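Local coordinates for protein AimR transcriptional regulator (Bacillus phage phi3T, PDB 5ZVV) that activates transcription of the phage aimX locus as a homodimer, apparently favouring lysis until the arbitrium peptide turns it into an inactive monomer, at residues 97-100 with 101-105. Numbering follows the deposited sequence.
Sequences KIII and NLCNS
Ile98 and Leu102, one helical turn apart, run alongside each other on one flank of the helix, with Ile98 CG2 4.1 Å from Leu102 CD1. The Ile98 methyl reaches forward because it stands anti to its own backbone N, on the carbonyl side of the residue. Leu102 CG also packs against Ile98 O, which accepts a hydrogen bond from Leu102 N at 2.8 Å. One residue on, Ile99 CG2 sits 4.2 Å from Cys103 SG, while Cys103 N bonds to Ile99 O. Ile100 and Asn104 form a similar pair: Ile100 CG2 touches the amide nitrogen ND2 of Asn104 at 3.5 Å, and Asn104 N bonds to Ile100 O at 2.9 Å. Lys97 O is gripped twice, by Asn101 N and by a water that donates to it at 2.8 Å. The same water donates to Asn101 OD1, tying the side-chain amide back to the carbonyl one turn earlier. Farther out, Ile98 and Leu102 press on Val83 of helix 77-88, and Ile99 meets Tyr117 and Arg121 of helix 108-124. Farther along, Ser105 OG bonds to Asn107 N. This is the C-terminal part of an amphipathic alpha-helix, packed against helices 77-88 and 108-124, consistent with the helix-on-helix packing of the TPR clan to which AimR belongs.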
ATOM      1  N   LYS A  97       0.821  14.258  28.878  1.00 24.07           N
ATOM      2  CA  LYS A  97       0.171  15.046  29.923  1.00 23.80           C
ATOM      3  C   LYS A  97      -0.788  16.073  29.323  1.00 23.68           C
ATOM      4  O   LYS A  97      -1.940  16.204  29.763  1.00 26.82           O
ATOM      5  CB  LYS A  97       1.225  15.729  30.795  1.00 28.56           C
ATOM      6  CG  LYS A  97       2.052  14.757  31.624  1.00 25.53           C
ATOM      7  CD  LYS A  97       3.141  15.476  32.403  1.00 27.81           C
ATOM      8  CE  LYS A  97       4.040  14.482  33.126  1.00 30.33           C
ATOM      9  NZ  LYS A  97       5.174  15.153  33.821  1.00 35.80           N
ATOM     10  N   ILE A  98      -0.332  16.800  28.299  1.00 23.41           N
ATOM     11  CA  ILE A  98      -1.181  17.796  27.651  1.00 24.16           C
ATOM     12  C   ILE A  98      -2.384  17.132  26.992  1.00 25.88           C
ATOM     13  O   ILE A  98      -3.491  17.683  26.998  1.00 22.44           O
ATOM     14  CB  ILE A  98      -0.365  18.623  26.638  1.00 24.18           C
ATOM     15  CG1 ILE A  98       0.775  19.362  27.342  1.00 23.28           C
ATOM     16  CG2 ILE A  98      -1.263  19.615  25.912  1.00 18.71           C
ATOM     17  CD1 ILE A  98       1.626  20.194  26.413  1.00 16.97           C
ATOM     18  N   ILE A  99      -2.193  15.944  26.414  1.00 24.14           N
ATOM     19  CA  ILE A  99      -3.314  15.231  25.806  1.00 25.19           C
ATOM     20  C   ILE A  99      -4.366  14.901  26.856  1.00 28.07           C
ATOM     21  O   ILE A  99      -5.574  15.019  26.607  1.00 29.66           O
ATOM     22  CB  ILE A  99      -2.822  13.966  25.079  1.00 29.19           C
ATOM     23  CG1 ILE A  99      -2.065  14.341  23.807  1.00 25.05           C
ATOM     24  CG2 ILE A  99      -3.991  13.050  24.735  1.00 29.54           C
ATOM     25  CD1 ILE A  99      -1.551  13.148  23.039  1.00 26.33           C
ATOM     26  N   ILE A 100      -3.926  14.491  28.049  1.00 25.56           N
ATOM     27  CA  ILE A 100      -4.870  14.237  29.136  1.00 25.66           C
ATOM     28  C   ILE A 100      -5.622  15.515  29.499  1.00 26.44           C
ATOM     29  O   ILE A 100      -6.851  15.509  29.653  1.00 28.02           O
ATOM     30  CB  ILE A 100      -4.140  13.641  30.353  1.00 27.75           C
ATOM     31  CG1 ILE A 100      -3.673  12.215  30.042  1.00 22.96           C
ATOM     32  CG2 ILE A 100      -5.038  13.667  31.585  1.00 24.30           C
ATOM     33  CD1 ILE A 100      -2.743  11.635  31.081  1.00 21.77           C
ATOM     34  N   ASN A 101      -4.899  16.633  29.633  1.00 24.89           N
ATOM     35  CA  ASN A 101      -5.564  17.890  29.973  1.00 26.94           C
ATOM     36  C   ASN A 101      -6.573  18.300  28.902  1.00 29.36           C
ATOM     37  O   ASN A 101      -7.654  18.811  29.220  1.00 28.81           O
ATOM     38  CB  ASN A 101      -4.533  18.999  30.183  1.00 23.24           C
ATOM     39  CG  ASN A 101      -3.714  18.806  31.443  1.00 28.24           C
ATOM     40  OD1 ASN A 101      -4.077  18.025  32.320  1.00 29.44           O
ATOM     41  ND2 ASN A 101      -2.604  19.528  31.541  1.00 25.13           N
ATOM     42  N   LEU A 102      -6.239  18.085  27.627  1.00 27.60           N
ATOM     43  CA  LEU A 102      -7.145  18.460  26.545  1.00 30.65           C
ATOM     44  C   LEU A 102      -8.368  17.557  26.509  1.00 29.35           C
ATOM     45  O   LEU A 102      -9.473  18.015  26.197  1.00 27.92           O
ATOM     46  CB  LEU A 102      -6.411  18.416  25.206  1.00 25.70           C
ATOM     47  CG  LEU A 102      -5.338  19.484  24.992  1.00 22.16           C
ATOM     48  CD1 LEU A 102      -4.631  19.268  23.667  1.00 22.16           C
ATOM     49  CD2 LEU A 102      -5.961  20.866  25.051  1.00 20.76           C
ATOM     50  N   CYS A 103      -8.192  16.270  26.817  1.00 32.64           N
ATOM     51  CA  CYS A 103      -9.332  15.359  26.840  1.00 35.30           C
ATOM     52  C   CYS A 103     -10.265  15.669  28.005  1.00 33.16           C
ATOM     53  O   CYS A 103     -11.490  15.633  27.850  1.00 34.82           O
ATOM     54  CB  CYS A 103      -8.848  13.909  26.904  1.00 34.67           C
ATOM     55  SG  CYS A 103      -8.191  13.265  25.339  1.00 28.85           S
ATOM     56  N   ASN A 104      -9.707  15.983  29.176  1.00 35.40           N
ATOM     57  CA  ASN A 104     -10.524  16.317  30.339  1.00 30.59           C
ATOM     58  C   ASN A 104     -11.127  17.714  30.264  1.00 31.87           C
ATOM     59  O   ASN A 104     -11.864  18.101  31.178  1.00 36.05           O
ATOM     60  CB  ASN A 104      -9.697  16.185  31.621  1.00 32.58           C
ATOM     61  CG  ASN A 104      -9.255  14.760  31.881  1.00 35.76           C
ATOM     62  OD1 ASN A 104      -9.832  13.812  31.348  1.00 36.03           O
ATOM     63  ND2 ASN A 104      -8.227  14.599  32.707  1.00 38.34           N
ATOM     64  N   SER A 105     -10.839  18.470  29.211  1.00 35.60           N
ATOM     65  CA  SER A 105     -11.360  19.819  29.067  1.00 32.39           C
ATOM     66  C   SER A 105     -12.871  19.803  28.840  1.00 34.90           C
ATOM     67  O   SER A 105     -13.455  18.803  28.414  1.00 33.67           O
ATOM     68  CB  SER A 105     -10.660  20.531  27.911  1.00 28.67           C
ATOM     69  OG  SER A 105     -11.342  21.713  27.539  1.00 36.94           O
TER
HETATM   70  O   HOH W   1      -2.097  15.691  32.539  1.00 25.00           O